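Local structure of periplasmic zinc-binding protein troA (Treponema pallidum, 1K0F) at residues P101-F105 with L245-A249; L164-H168 with I214-I220; V34-L38 with S189-E193; Q142-L146 with Y260-T265. The protein binds zinc with high affinity and specificity in the periplasm and delivers it to the membrane permease of the TroABC importer. All coordinates share one frame; numbering follows the deposited sequence.

Contact 1: residues P101-F105 with L245-A249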
loop_
_atom_site.group_PDB
_atom_site.type_symbol
_atom_site.label_atom_id
_atom_site.label_comp_id
_atom_site.label_asym_id
_atom_site.label_seq_id
_atom_site.Cartn_x
_atom_site.Cartn_y
_atom_site.Cartn_z
ATOM N N PRO A 101 -1.302 9.066 -0.454
ATOM C CA PRO A 101 -2.270 8.075 0.030
ATOM C C PRO A 101 -1.705 6.738 0.499
ATOM O O PRO A 101 -2.453 5.894 0.989
ATOM C CB PRO A 101 -3.209 7.899 -1.153
ATOM C CG PRO A 101 -2.386 8.263 -2.362
ATOM C CD PRO A 101 -1.175 9.031 -1.919
ATOM N N HIS A 102 -0.398 6.552 0.364
ATOM C CA HIS A 102 0.240 5.297 0.749
ATOM C C HIS A 102 0.599 5.217 2.215
ATOM O O HIS A 102 1.717 4.859 2.571
ATOM C CB HIS A 102 1.469 5.085 -0.112
ATOM C CG HIS A 102 1.195 5.214 -1.575
ATOM N ND1 HIS A 102 1.197 6.428 -2.229
ATOM C CD2 HIS A 102 0.873 4.285 -2.507
ATOM C CE1 HIS A 102 0.892 6.242 -3.500
ATOM N NE2 HIS A 102 0.692 4.949 -3.696
ATOM N N VAL A 103 -0.377 5.522 3.056
ATOM C CA VAL A 103 -0.202 5.520 4.501
ATOM C C VAL A 103 -0.053 4.134 5.128
ATOM O O VAL A 103 0.392 3.998 6.265
ATOM C CB VAL A 103 -1.379 6.244 5.174
ATOM C CG1 VAL A 103 -1.405 7.705 4.737
ATOM C CG2 VAL A 103 -2.675 5.560 4.799
ATOM N N TRP A 104 -0.426 3.102 4.388
ATOM C CA TRP A 104 -0.313 1.752 4.912
ATOM C C TRP A 104 1.148 1.345 4.974
ATOM O O TRP A 104 1.461 0.177 5.213
ATOM C CB TRP A 104 -1.053 0.776 4.011
ATOM C CG TRP A 104 -0.593 0.869 2.617
ATOM C CD1 TRP A 104 0.544 0.328 2.089
ATOM C CD2 TRP A 104 -1.232 1.581 1.561
ATOM N NE1 TRP A 104 0.651 0.661 0.762
ATOM C CE2 TRP A 104 -0.427 1.429 0.410
ATOM C CE3 TRP A 104 -2.411 2.329 1.473
ATOM C CZ2 TRP A 104 -0.763 2.002 -0.814
ATOM C CZ3 TRP A 104 -2.744 2.901 0.257
ATOM C CH2 TRP A 104 -1.922 2.733 -0.871
ATOM N N PHE A 105 2.041 2.295 4.721
ATOM C CA PHE A 105 3.460 1.993 4.777
ATOM C C PHE A 105 4.073 2.558 6.046
ATOM O O PHE A 105 5.268 2.413 6.288
ATOM C CB PHE A 105 4.178 2.497 3.530
ATOM C CG PHE A 105 4.173 1.498 2.403
ATOM C CD1 PHE A 105 4.295 0.138 2.667
ATOM C CD2 PHE A 105 4.007 1.912 1.086
ATOM C CE1 PHE A 105 4.250 -0.797 1.633
ATOM C CE2 PHE A 105 3.960 0.991 0.048
ATOM C CZ PHE A 105 4.077 -0.370 0.320
ATOM N N LEU A 245 8.621 -5.513 -5.059
ATOM C CA LEU A 245 7.981 -5.029 -3.863
ATOM C C LEU A 245 6.478 -4.874 -4.028
ATOM O O LEU A 245 5.954 -4.813 -5.151
ATOM C CB LEU A 245 8.619 -3.708 -3.444
ATOM C CG LEU A 245 10.136 -3.781 -3.237
ATOM C CD1 LEU A 245 10.629 -2.479 -2.624
ATOM C CD2 LEU A 245 10.483 -4.953 -2.341
ATOM N N PHE A 246 5.784 -4.845 -2.895
ATOM C CA PHE A 246 4.343 -4.675 -2.894
ATOM C C PHE A 246 4.110 -3.204 -2.677
ATOM O O PHE A 246 4.451 -2.678 -1.626
ATOM C CB PHE A 246 3.712 -5.462 -1.753
ATOM C CG PHE A 246 3.747 -6.938 -1.957
ATOM C CD1 PHE A 246 3.004 -7.520 -2.973
ATOM C CD2 PHE A 246 4.575 -7.730 -1.187
ATOM C CE1 PHE A 246 3.093 -8.869 -3.225
ATOM C CE2 PHE A 246 4.674 -9.077 -1.430
ATOM C CZ PHE A 246 3.935 -9.654 -2.451
ATOM N N SER A 247 3.554 -2.532 -3.674
ATOM C CA SER A 247 3.301 -1.113 -3.533
ATOM C C SER A 247 1.875 -0.890 -3.065
ATOM O O SER A 247 1.629 -0.684 -1.873
ATOM C CB SER A 247 3.533 -0.391 -4.855
ATOM O OG SER A 247 3.437 -1.277 -5.952
ATOM N N ASP A 248 0.930 -0.934 -3.994
ATOM C CA ASP A 248 -0.463 -0.726 -3.637
ATOM C C ASP A 248 -1.202 -2.043 -3.466
ATOM O O ASP A 248 -2.286 -2.074 -2.885
ATOM C CB ASP A 248 -1.180 0.105 -4.708
ATOM C CG ASP A 248 -0.312 1.223 -5.273
ATOM O OD1 ASP A 248 0.382 1.902 -4.488
ATOM O OD2 ASP A 248 -0.335 1.422 -6.511
ATOM N N ALA A 249 -0.606 -3.123 -3.970
ATOM C CA ALA A 249 -1.225 -4.447 -3.904
ATOM C C ALA A 249 -0.472 -5.463 -3.056
ATOM O O ALA A 249 0.756 -5.414 -2.946
ATOM C CB ALA A 249 -1.411 -5.007 -5.319
#
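His102 and Asp248, two of the four zinc ligands of this cleft, meet at an unoccupied metal site, in the zinc-free closed form of a cluster 9 solute-binding protein. Asp248 OD1 lies at the imidazole edge, near the ring plane, 3.2 Å from His102 NE2, with ring and carboxylate planes 33° apart. On the other side of the imidazole, ND1 bonds to Asp100. His37 and His168, the other two ligands, bring their rings against His102 as well.

Trp104 stands next to this pair. Its CG sits between the backbone N and the carbonyl carbon (chi1 55°), which lays one indole face under His102 CA and turns the pyrrole edge to residues 245-249. There NE1 donates to Ser247 O at 3.1 Å, a bent bond of 138° whose acceptor is tilted out of the indole plane. The six-membered edge points at Asp248 OD1, 3.8 Å from Trp104 CZ2, the carboxylate nearly perpendicular to the indole. Ser247 OG faces the other way, to Ser219. The Phe105 ring carries Trp104 NE1 over one face and stacks with Phe171, while its rim reaches the opposing backbone, Phe105 CZ lying 3.0 Å from Phe246 O.

Contact 2: residues L164-H168 with I214-I220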
loop_
_atom_site.group_PDB
_atom_site.type_symbol
_atom_site.label_atom_id
_atom_site.label_comp_id
_atom_site.label_asym_id
_atom_site.label_seq_id
_atom_site.Cartn_x
_atom_site.Cartn_y
_atom_site.Cartn_z
ATOM N N LEU A 164 16.306 3.975 -1.198
ATOM C CA LEU A 164 15.516 3.047 -2.003
ATOM C C LEU A 164 14.858 3.683 -3.223
ATOM O O LEU A 164 14.165 4.695 -3.128
ATOM C CB LEU A 164 14.446 2.368 -1.137
ATOM C CG LEU A 164 13.216 1.759 -1.820
ATOM C CD1 LEU A 164 13.495 0.330 -2.278
ATOM C CD2 LEU A 164 12.059 1.782 -0.834
ATOM N N VAL A 165 15.091 3.075 -4.376
ATOM C CA VAL A 165 14.503 3.552 -5.614
ATOM C C VAL A 165 13.589 2.423 -6.070
ATOM O O VAL A 165 14.012 1.271 -6.181
ATOM C CB VAL A 165 15.584 3.845 -6.681
ATOM C CG1 VAL A 165 14.925 4.223 -7.996
ATOM C CG2 VAL A 165 16.490 4.975 -6.211
ATOM N N THR A 166 12.329 2.754 -6.317
ATOM C CA THR A 166 11.350 1.759 -6.723
ATOM C C THR A 166 10.532 2.173 -7.939
ATOM O O THR A 166 10.692 3.274 -8.462
ATOM C CB THR A 166 10.383 1.487 -5.575
ATOM O OG1 THR A 166 10.067 2.728 -4.936
ATOM C CG2 THR A 166 11.013 0.540 -4.557
ATOM N N ALA A 167 9.645 1.277 -8.365
ATOM C CA ALA A 167 8.764 1.500 -9.514
ATOM C C ALA A 167 8.063 2.871 -9.506
ATOM O O ALA A 167 8.141 3.608 -10.492
ATOM C CB ALA A 167 7.728 0.382 -9.583
ATOM N N HIS A 168 7.363 3.195 -8.414
ATOM C CA HIS A 168 6.675 4.485 -8.291
ATOM C C HIS A 168 6.726 5.071 -6.868
ATOM O O HIS A 168 6.998 4.352 -5.912
ATOM C CB HIS A 168 5.220 4.383 -8.824
ATOM C CG HIS A 168 4.218 3.853 -7.842
ATOM N ND1 HIS A 168 4.322 2.605 -7.268
ATOM C CD2 HIS A 168 3.049 4.372 -7.397
ATOM C CE1 HIS A 168 3.261 2.378 -6.511
ATOM N NE2 HIS A 168 2.473 3.432 -6.575
ATOM N N ILE A 214 17.705 -1.867 -6.963
ATOM C CA ILE A 214 16.513 -1.060 -7.164
ATOM C C ILE A 214 15.419 -2.127 -7.121
ATOM O O ILE A 214 15.726 -3.309 -7.248
ATOM C CB ILE A 214 16.533 -0.341 -8.549
ATOM C CG1 ILE A 214 16.910 -1.318 -9.664
ATOM C CG2 ILE A 214 17.532 0.812 -8.520
ATOM C CD1 ILE A 214 16.559 -0.822 -11.046
ATOM N N PHE A 215 14.158 -1.740 -6.947
ATOM C CA PHE A 215 13.099 -2.741 -6.861
ATOM C C PHE A 215 11.928 -2.633 -7.820
ATOM O O PHE A 215 11.531 -1.553 -8.242
ATOM C CB PHE A 215 12.552 -2.783 -5.438
ATOM C CG PHE A 215 13.592 -3.092 -4.412
ATOM C CD1 PHE A 215 14.613 -2.185 -4.147
ATOM C CD2 PHE A 215 13.588 -4.309 -3.747
ATOM C CE1 PHE A 215 15.622 -2.489 -3.238
ATOM C CE2 PHE A 215 14.598 -4.628 -2.831
ATOM C CZ PHE A 215 15.617 -3.715 -2.577
ATOM N N ILE A 216 11.372 -3.785 -8.160
ATOM C CA ILE A 216 10.211 -3.841 -9.032
ATOM C C ILE A 216 9.018 -3.738 -8.097
ATOM O O ILE A 216 9.170 -3.605 -6.884
ATOM C CB ILE A 216 10.117 -5.190 -9.813
ATOM C CG1 ILE A 216 10.966 -6.256 -9.129
ATOM C CG2 ILE A 216 10.597 -5.008 -11.257
ATOM C CD1 ILE A 216 10.753 -7.624 -9.677
ATOM N N GLU A 217 7.823 -3.803 -8.656
ATOM C CA GLU A 217 6.637 -3.729 -7.843
ATOM C C GLU A 217 5.561 -4.565 -8.467
ATOM O O GLU A 217 5.485 -4.686 -9.681
ATOM C CB GLU A 217 6.175 -2.298 -7.718
ATOM C CG GLU A 217 6.989 -1.502 -6.735
ATOM C CD GLU A 217 6.465 -0.106 -6.586
ATOM O OE1 GLU A 217 7.207 0.770 -6.099
ATOM O OE2 GLU A 217 5.301 0.116 -6.966
ATOM N N SER A 218 4.729 -5.142 -7.615
ATOM C CA SER A 218 3.651 -6.001 -8.055
ATOM C C SER A 218 2.554 -5.300 -8.851
ATOM O O SER A 218 1.887 -5.940 -9.665
ATOM C CB SER A 218 3.027 -6.680 -6.839
ATOM O OG SER A 218 3.339 -5.954 -5.670
ATOM N N SER A 219 2.368 -3.999 -8.641
ATOM C CA SER A 219 1.294 -3.284 -9.329
ATOM C C SER A 219 1.675 -2.417 -10.514
ATOM O O SER A 219 0.822 -1.770 -11.107
ATOM C CB SER A 219 0.546 -2.427 -8.324
ATOM O OG SER A 219 1.436 -1.929 -7.343
ATOM N N ILE A 220 2.949 -2.407 -10.873
ATOM C CA ILE A 220 3.384 -1.580 -11.983
ATOM C C ILE A 220 4.268 -2.350 -12.962
ATOM O O ILE A 220 5.147 -3.102 -12.551
ATOM C CB ILE A 220 4.149 -0.318 -11.457
ATOM C CG1 ILE A 220 3.152 0.740 -10.978
ATOM C CG2 ILE A 220 4.993 0.306 -12.562
ATOM C CD1 ILE A 220 3.069 0.881 -9.486
#
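Glu217 meets His168 through both ring and backbone, the second bond weak, where strand 214-217 of the C-terminal alpha/beta lobe ends and the chain after the parallel strand 164-166 turns a corner at Ala167. His168 ND1 donates to Glu217 OE2 at 2.7 Å with a bent angle of 132°, the carboxylate plane steeply turned from the ring; the position of OE2 is less certain. The weak but straight bond runs from His168 N to Glu217 OE1 over 3.4 Å. Ser247 OG also bonds to OE2. This His-carboxylate pair probably helps to hold the rotation of a zinc ligand, whose NE2 makes a weak bond to Asp248.

Between the strands, Phe215 N donates to Val165 O at 3.1 Å. The strand directions are 35° apart. Val165 and Ile214 pack together on the face covered by helix 196-208, whereas Leu164 CD1, 3.3 Å from Phe215 CD1, lies on the face toward helix 260-273. Ala167 CB presses on the Glu217 chain, 3.3 Å from its CD. His168 CG lies between backbone N and carbonyl carbon (chi1 84°), which offers a ring face to Ile220: its CD1 makes a CH-pi contact 3.4 Å from the centroid of the His168 ring.

Contact 3: residues V34-L38 with S189-E193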
loop_
_atom_site.group_PDB
_atom_site.type_symbol
_atom_site.label_atom_id
_atom_site.label_comp_id
_atom_site.label_asym_id
_atom_site.label_seq_id
_atom_site.Cartn_x
_atom_site.Cartn_y
_atom_site.Cartn_z
ATOM N N VAL A 34 -2.605 -5.691 -8.625
ATOM C CA VAL A 34 -3.619 -4.692 -8.977
ATOM C C VAL A 34 -3.330 -3.242 -8.522
ATOM O O VAL A 34 -3.237 -2.946 -7.326
ATOM C CB VAL A 34 -5.005 -5.107 -8.434
ATOM C CG1 VAL A 34 -5.976 -3.932 -8.492
ATOM C CG2 VAL A 34 -5.539 -6.271 -9.240
ATOM N N ASP A 35 -3.220 -2.339 -9.497
ATOM C CA ASP A 35 -2.964 -0.938 -9.217
ATOM C C ASP A 35 -4.269 -0.213 -8.992
ATOM O O ASP A 35 -5.033 0.014 -9.927
ATOM C CB ASP A 35 -2.232 -0.276 -10.381
ATOM C CG ASP A 35 -1.886 1.174 -10.098
ATOM O OD1 ASP A 35 -2.549 1.792 -9.240
ATOM O OD2 ASP A 35 -0.949 1.692 -10.734
ATOM N N PRO A 36 -4.531 0.187 -7.746
ATOM C CA PRO A 36 -5.757 0.899 -7.378
ATOM C C PRO A 36 -5.941 2.222 -8.117
ATOM O O PRO A 36 -7.074 2.615 -8.420
ATOM C CB PRO A 36 -5.625 1.094 -5.870
ATOM C CG PRO A 36 -4.563 0.146 -5.440
ATOM C CD PRO A 36 -3.646 -0.015 -6.591
ATOM N N HIS A 37 -4.828 2.901 -8.396
ATOM C CA HIS A 37 -4.848 4.183 -9.099
ATOM C C HIS A 37 -5.672 4.071 -10.375
ATOM O O HIS A 37 -6.720 4.695 -10.523
ATOM C CB HIS A 37 -3.429 4.616 -9.484
ATOM C CG HIS A 37 -2.460 4.633 -8.340
ATOM N ND1 HIS A 37 -2.669 5.376 -7.199
ATOM C CD2 HIS A 37 -1.266 4.014 -8.170
ATOM C CE1 HIS A 37 -1.648 5.215 -6.374
ATOM N NE2 HIS A 37 -0.783 4.392 -6.940
ATOM N N LEU A 38 -5.184 3.252 -11.291
ATOM C CA LEU A 38 -5.836 3.067 -12.571
ATOM C C LEU A 38 -6.810 1.902 -12.583
ATOM O O LEU A 38 -6.973 1.231 -13.603
ATOM C CB LEU A 38 -4.761 2.876 -13.633
ATOM C CG LEU A 38 -3.520 3.726 -13.340
ATOM C CD1 LEU A 38 -2.262 2.915 -13.594
ATOM C CD2 LEU A 38 -3.547 4.983 -14.200
ATOM N N SER A 189 1.514 8.791 -8.544
ATOM C CA SER A 189 0.451 8.263 -9.394
ATOM C C SER A 189 1.023 7.641 -10.665
ATOM O O SER A 189 1.959 8.175 -11.270
ATOM C CB SER A 189 -0.539 9.373 -9.767
ATOM O OG SER A 189 -1.576 8.883 -10.602
ATOM N N THR A 190 0.447 6.505 -11.058
ATOM C CA THR A 190 0.862 5.779 -12.257
ATOM C C THR A 190 0.069 6.261 -13.459
ATOM O O THR A 190 0.157 5.687 -14.547
ATOM C CB THR A 190 0.627 4.277 -12.105
ATOM O OG1 THR A 190 -0.487 4.058 -11.230
ATOM C CG2 THR A 190 1.862 3.611 -11.533
ATOM N N ALA A 191 -0.715 7.315 -13.239
ATOM C CA ALA A 191 -1.527 7.922 -14.284
ATOM C C ALA A 191 -0.631 8.913 -15.021
ATOM O O ALA A 191 -1.101 9.890 -15.609
ATOM C CB ALA A 191 -2.725 8.648 -13.666
ATOM N N SER A 192 0.670 8.648 -14.958
ATOM C CA SER A 192 1.680 9.478 -15.595
ATOM C C SER A 192 2.998 8.710 -15.557
ATOM O O SER A 192 3.551 8.450 -14.484
ATOM C CB SER A 192 1.824 10.803 -14.841
ATOM O OG SER A 192 0.566 11.297 -14.409
ATOM N N GLU A 193 3.490 8.338 -16.732
ATOM C CA GLU A 193 4.743 7.602 -16.837
ATOM C C GLU A 193 5.920 8.498 -16.473
ATOM O O GLU A 193 5.732 9.652 -16.081
ATOM C CB GLU A 193 4.914 7.077 -18.259
ATOM C CG GLU A 193 3.691 6.346 -18.777
ATOM C CD GLU A 193 3.544 4.968 -18.165
ATOM O OE1 GLU A 193 2.400 4.494 -18.032
ATOM O OE2 GLU A 193 4.571 4.348 -17.820
#
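Asp35 and Thr190 reach for each other from opposite directions across the mouth of the zinc cleft. The one hydrogen bond between the two loops runs from Thr190 OG1 to Asp35 OD2, very short at 2.5 Å. With Asp35 CG anti to the backbone N (chi1 -177°), the carboxylate extends to the Thr190 hydroxyl. Within residues 189-193, Ser189 OG accepts from Ala191 N at 3.2 Å, an ST turn that shapes the backbone on either side of Thr190.

The other contacts are packing and one close approach of the hydroxyl to an imidazole carbon. The His37 side chain crosses that of Thr190 at about a right angle, and OG1 of Thr190 lies obliquely off the imidazole, 3.2 Å from His37 CD2. Leu38 splits its two methyls: CD1 packs 3.5 Å from Thr190 CB, and CD2 lies 3.8 Å from Ala191 CB at the exposed rim. Thr190 also touches Ile220.

Both segments are loops. Residues 34-38 link strand 25-28 to helix 43-51 and carry the zinc ligand His37; residues 189-193 link strand 181-184 to helix 196-208 in the other lobe, so the contact bridges the closed cleft.

Contact 4: residues Q142-L146 with Y260-T265; sequences QLDKL and YVGMVT
Leu146 of helix 142-146 faces Val261 of helix 260-265 where the two segments run almost parallel, 8° between their N-to-C directions and 10.3 Å between their axes. Leu146 is the knob: with CG anti to the backbone N (chi1 179°), its branch extends straight across into a hole formed by Tyr260, Val261, Val264 and Thr265. The two methyls divide this hole. CD2 drops onto the helix backbone, 3.3 Å from Val261 CA, and touches the Tyr260 ring obliquely, 3.6 Å from its CE2. CD1 points further along the helix and meets Val264 CG1 at 3.8 Å, with Thr265 OG1 at 4.0 Å. That hydroxyl is turned back on its own helix, donating to Val261 O from above the carbonyl plane; Val261 O accepts from Thr265 N as well.

Helix 129-156 is the long backbone helix characteristic of this family of metal-binding proteins, which spans both lobes, and helix 260-273 lies along it as the last helix of the chain. One turn before Leu146, Leu143 reaches the rim of the Tyr260 ring: its CD2 lies near the ring plane, 3.7 Å from Tyr260 CD2, and the two side chains cross at about a right angle. Val264 CG2 covers one face of that ring within its own helix. The phenol OH bonds to the backbone oxygen of Trp104, while Val107 of helix 107-124 packs on Leu143, Leu146 and Tyr260. On the exposed flank the contact thins out to Gln142, whose CB lies 4.1 Å from Val261 CG2.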
loop_
_atom_site.group_PDB
_atom_site.type_symbol
_atom_site.label_atom_id
_atom_site.label_comp_id
_atom_site.label_asym_id
_atom_site.label_seq_id
_atom_site.Cartn_x
_atom_site.Cartn_y
_atom_site.Cartn_z
ATOM N N GLN A 142 -0.405 -6.965 16.136
ATOM C CA GLN A 142 0.368 -7.503 15.026
ATOM C C GLN A 142 0.976 -6.313 14.300
ATOM O O GLN A 142 2.144 -6.338 13.909
ATOM C CB GLN A 142 -0.537 -8.293 14.073
ATOM C CG GLN A 142 -0.838 -9.733 14.517
ATOM C CD GLN A 142 -1.855 -10.435 13.618
ATOM O OE1 GLN A 142 -1.564 -10.759 12.462
ATOM N NE2 GLN A 142 -3.051 -10.669 14.149
ATOM N N LEU A 143 0.174 -5.266 14.126
ATOM C CA LEU A 143 0.637 -4.051 13.462
ATOM C C LEU A 143 1.836 -3.511 14.223
ATOM O O LEU A 143 2.894 -3.251 13.647
ATOM C CB LEU A 143 -0.479 -2.998 13.447
ATOM C CG LEU A 143 -1.574 -3.102 12.380
ATOM C CD1 LEU A 143 -1.617 -1.812 11.578
ATOM C CD2 LEU A 143 -1.317 -4.300 11.473
ATOM N N ASP A 144 1.654 -3.340 15.526
ATOM C CA ASP A 144 2.702 -2.835 16.397
ATOM C C ASP A 144 4.009 -3.607 16.209
ATOM O O ASP A 144 5.055 -3.022 15.922
ATOM C CB ASP A 144 2.230 -2.907 17.854
ATOM C CG ASP A 144 1.166 -1.866 18.169
ATOM O OD1 ASP A 144 0.602 -1.879 19.287
ATOM O OD2 ASP A 144 0.892 -1.031 17.284
ATOM N N LYS A 145 3.961 -4.921 16.373
ATOM C CA LYS A 145 5.164 -5.714 16.184
ATOM C C LYS A 145 5.703 -5.413 14.789
ATOM O O LYS A 145 6.909 -5.269 14.600
ATOM C CB LYS A 145 4.854 -7.206 16.306
ATOM C CG LYS A 145 5.202 -7.816 17.654
ATOM C CD LYS A 145 4.541 -9.189 17.825
ATOM C CE LYS A 145 3.387 -9.156 18.832
ATOM N NZ LYS A 145 2.863 -7.769 19.062
ATOM N N LEU A 146 4.799 -5.297 13.815
ATOM C CA LEU A 146 5.186 -5.029 12.426
ATOM C C LEU A 146 5.913 -3.698 12.283
ATOM O O LEU A 146 6.969 -3.615 11.646
ATOM C CB LEU A 146 3.956 -5.039 11.504
ATOM C CG LEU A 146 4.194 -4.742 10.011
ATOM C CD1 LEU A 146 5.423 -5.486 9.514
ATOM C CD2 LEU A 146 2.981 -5.158 9.202
ATOM N N TYR A 260 -1.357 -7.901 5.022
ATOM C CA TYR A 260 -0.651 -6.661 5.280
ATOM C C TYR A 260 0.688 -7.015 5.895
ATOM O O TYR A 260 1.740 -6.826 5.285
ATOM C CB TYR A 260 -1.448 -5.815 6.255
ATOM C CG TYR A 260 -0.767 -4.529 6.615
ATOM C CD1 TYR A 260 -0.487 -3.576 5.637
ATOM C CD2 TYR A 260 -0.405 -4.258 7.932
ATOM C CE1 TYR A 260 0.139 -2.382 5.962
ATOM C CE2 TYR A 260 0.218 -3.070 8.267
ATOM C CZ TYR A 260 0.488 -2.137 7.279
ATOM O OH TYR A 260 1.119 -0.959 7.600
ATOM N N VAL A 261 0.623 -7.553 7.108
ATOM C CA VAL A 261 1.791 -7.973 7.861
ATOM C C VAL A 261 2.865 -8.595 6.984
ATOM O O VAL A 261 3.984 -8.087 6.916
ATOM C CB VAL A 261 1.386 -8.993 8.955
ATOM C CG1 VAL A 261 2.574 -9.886 9.337
ATOM C CG2 VAL A 261 0.852 -8.249 10.169
ATOM N N GLY A 262 2.528 -9.694 6.318
ATOM C CA GLY A 262 3.500 -10.363 5.473
ATOM C C GLY A 262 3.915 -9.550 4.266
ATOM O O GLY A 262 5.084 -9.548 3.879
ATOM N N MET A 263 2.965 -8.850 3.667
ATOM C CA MET A 263 3.261 -8.039 2.498
ATOM C C MET A 263 4.365 -7.053 2.828
ATOM O O MET A 263 5.301 -6.864 2.048
ATOM C CB MET A 263 2.023 -7.262 2.052
ATOM C CG MET A 263 2.343 -6.007 1.236
ATOM S SD MET A 263 1.507 -4.520 1.830
ATOM C CE MET A 263 1.239 -3.644 0.260
ATOM N N VAL A 264 4.227 -6.416 3.988
ATOM C CA VAL A 264 5.199 -5.431 4.464
ATOM C C VAL A 264 6.482 -6.106 4.964
ATOM O O VAL A 264 7.582 -5.544 4.860
ATOM C CB VAL A 264 4.601 -4.575 5.601
ATOM C CG1 VAL A 264 5.651 -3.635 6.149
ATOM C CG2 VAL A 264 3.410 -3.796 5.082
ATOM N N THR A 265 6.342 -7.313 5.508
ATOM C CA THR A 265 7.501 -8.027 5.992
ATOM C C THR A 265 8.318 -8.355 4.776
ATOM O O THR A 265 9.539 -8.243 4.789
ATOM C CB THR A 265 7.122 -9.329 6.698
ATOM O OG1 THR A 265 6.507 -9.018 7.953
ATOM C CG2 THR A 265 8.359 -10.157 6.958
#

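In the fold
From the N terminus, residues 34-38 open the first loop, which contact 3 closes at 189-193. Residues 101-105 follow, joined to 245-249 by contact 1, then 142-146, joined to 260-265 by contact 4; contacts 1, 3 and 4 cross one another. Contact 2, the shortest closure, begins at 164-168 and ends at 214-220: it nests inside contacts 1 and 4 but crosses contact 3. Contacts 1, 2 and 3 bring the four zinc ligands together from both lobes. Contact 4 lies away from contact 3, about 24 Å between centres on opposite sides of the chain's centre, and ties helix 260-273 to helix 129-156.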